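Local coordinates for arabinofuranosidase (Bifidobacterium longum, PDB 2Y2W) that removes terminal alpha-L-arabinofuranosyl residues from arabinan and arabinoxylan as a retaining family 51 glycoside hydrolase of the bacterial cytoplasm, at the interface of chains A and B. Numbering follows the deposited sequence. Chains: chain A/B, Arabinofuranosidase.

The interface of chains A and B. Residues chain A 181-182, 186, 243-244; chain B 135, 140, 369.
The carbonyl oxygen of A:Ala244, the last residue of helix 227-244, is held by one hydrogen bond from the other subunit: B:His140 NE2 donates to A:Ala244 O over 3.3 Å. The bond is long and bent, 146° at the hydrogen. The donor stands above the carbonyl plane, whereas the oxygen lies near the plane of the imidazole. B:Trp369 CZ2 touches the same oxygen, so a helix C-terminus, whose dipole may strengthen the acceptor, meets both an N-H and an aromatic rim. The example shows how a subunit contact can rest on layered flat groups more than on paired charges. In chain B the imidazole of B:His140 packs over one face of the B:Trp369 indole and the guanidinium of B:Arg135 over the other, each displaced toward the rim. Chain A adds the next layer, A:Glu182 CG resting 3.7 Å from B:Arg135 NE on the guanidinium face turned away from the tryptophan. B:Arg135 comes to lie between A:Glu182 and B:Trp369 with CG anti to its carbonyl carbon (chi1 -81°) and its chain extended as far as NE; its tip then passes toward A:Gly186, NH2 lying 3.6 Å from CA. A:Glu182, extended with CG anti to the backbone N (chi1 -169°), comes from the opposite direction. Despite their opposite charges the two form no salt bridge, A:Glu182 OE1 being 4.5 Å from B:Arg135 NE, although attraction at this range may still contribute. An alanine in place of B:Arg135 would remove the guanidinium layer and would probably cost the packing of A:Glu182 on one of its faces, of B:Trp369 on the other, and the contact with A:Gly186. The protein is a hexamer built as a trimer of dimers, and this patch, about 26 Å from A:Glu215, seems to serve assembly rather than catalysis. A water bridges the two chains, 2.6 Å from A:Glu182 OE1 and almost straight in line with the backbone N-H of B:Arg135.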
loop_
_atom_site.group_PDB
_atom_site.type_symbol
_atom_site.label_atom_id
_atom_site.label_comp_id
_atom_site.label_asym_id
_atom_site.label_seq_id
_atom_site.Cartn_x
_atom_site.Cartn_y
_atom_site.Cartn_z
ATOM N N LEU A 181 -7.527 -15.529 8.496
ATOM C CA LEU A 181 -8.196 -16.638 7.809
ATOM C C LEU A 181 -7.532 -17.980 8.125
ATOM O O LEU A 181 -8.214 -18.989 8.336
ATOM C CB LEU A 181 -8.231 -16.400 6.292
ATOM C CG LEU A 181 -8.796 -17.507 5.387
ATOM C CD1 LEU A 181 -10.270 -17.806 5.675
ATOM C CD2 LEU A 181 -8.603 -17.149 3.926
ATOM N N GLU A 182 -6.201 -17.978 8.164
ATOM C CA GLU A 182 -5.430 -19.171 8.491
ATOM C C GLU A 182 -5.569 -19.537 9.968
ATOM O O GLU A 182 -5.857 -20.689 10.297
ATOM C CB GLU A 182 -3.955 -18.983 8.121
ATOM C CG GLU A 182 -3.139 -20.266 8.186
ATOM C CD GLU A 182 -1.647 -20.030 8.059
ATOM O OE1 GLU A 182 -1.227 -19.224 7.203
ATOM O OE2 GLU A 182 -0.889 -20.667 8.815
ATOM N N GLY A 186 -7.750 -22.755 9.619
ATOM C CA GLY A 186 -6.714 -23.674 9.160
ATOM C C GLY A 186 -6.593 -24.928 10.002
ATOM O O GLY A 186 -6.825 -24.906 11.212
ATOM N N LEU A 243 -9.010 -18.169 -3.115
ATOM C CA LEU A 243 -7.925 -19.043 -3.548
ATOM C C LEU A 243 -7.523 -19.969 -2.404
ATOM O O LEU A 243 -7.235 -21.147 -2.621
ATOM C CB LEU A 243 -6.724 -18.213 -4.023
ATOM C CG LEU A 243 -5.544 -18.914 -4.710
ATOM C CD1 LEU A 243 -5.953 -19.533 -6.043
ATOM C CD2 LEU A 243 -4.397 -17.938 -4.912
ATOM N N ALA A 244 -7.520 -19.422 -1.190
ATOM C CA ALA A 244 -7.215 -20.184 0.013
ATOM C C ALA A 244 -8.351 -21.146 0.365
ATOM O O ALA A 244 -8.110 -22.319 0.649
ATOM C CB ALA A 244 -6.929 -19.242 1.177
ATOM N N ARG B 135 1.557 -21.578 4.785
ATOM C CA ARG B 135 0.751 -21.906 3.613
ATOM C C ARG B 135 1.375 -21.328 2.346
ATOM O O ARG B 135 2.046 -20.293 2.390
ATOM C CB ARG B 135 -0.644 -21.293 3.742
ATOM C CG ARG B 135 -1.633 -22.053 4.586
ATOM C CD ARG B 135 -2.939 -21.286 4.614
ATOM N NE ARG B 135 -4.043 -22.094 5.121
ATOM C CZ ARG B 135 -5.289 -21.657 5.278
ATOM N NH1 ARG B 135 -5.613 -20.406 4.967
ATOM N NH2 ARG B 135 -6.217 -22.478 5.750
ATOM N N HIS B 140 -1.606 -24.190 -3.352
ATOM C CA HIS B 140 -2.360 -24.875 -2.296
ATOM C C HIS B 140 -1.514 -25.967 -1.631
ATOM O O HIS B 140 -1.837 -27.155 -1.699
ATOM C CB HIS B 140 -3.686 -25.431 -2.835
ATOM C CG HIS B 140 -4.804 -25.406 -1.837
ATOM N ND1 HIS B 140 -5.089 -26.471 -1.009
ATOM C CD2 HIS B 140 -5.705 -24.443 -1.533
ATOM C CE1 HIS B 140 -6.119 -26.165 -0.241
ATOM N NE2 HIS B 140 -6.510 -24.939 -0.536
ATOM N N TRP B 369 -3.197 -28.913 3.899
ATOM C CA TRP B 369 -2.745 -28.759 2.521
ATOM C C TRP B 369 -1.566 -29.702 2.270
ATOM O O TRP B 369 -0.721 -29.879 3.152
ATOM C CB TRP B 369 -2.365 -27.300 2.245
ATOM C CG TRP B 369 -3.522 -26.324 2.362
ATOM C CD1 TRP B 369 -4.754 -26.565 2.907
ATOM C CD2 TRP B 369 -3.530 -24.946 1.957
ATOM N NE1 TRP B 369 -5.531 -25.434 2.850
ATOM C CE2 TRP B 369 -4.806 -24.424 2.274
ATOM C CE3 TRP B 369 -2.587 -24.104 1.351
ATOM C CZ2 TRP B 369 -5.164 -23.097 2.002
ATOM C CZ3 TRP B 369 -2.944 -22.786 1.081
ATOM C CH2 TRP B 369 -4.223 -22.298 1.406
HETATM O O HOH W 1 1.046 -19.192 5.990
#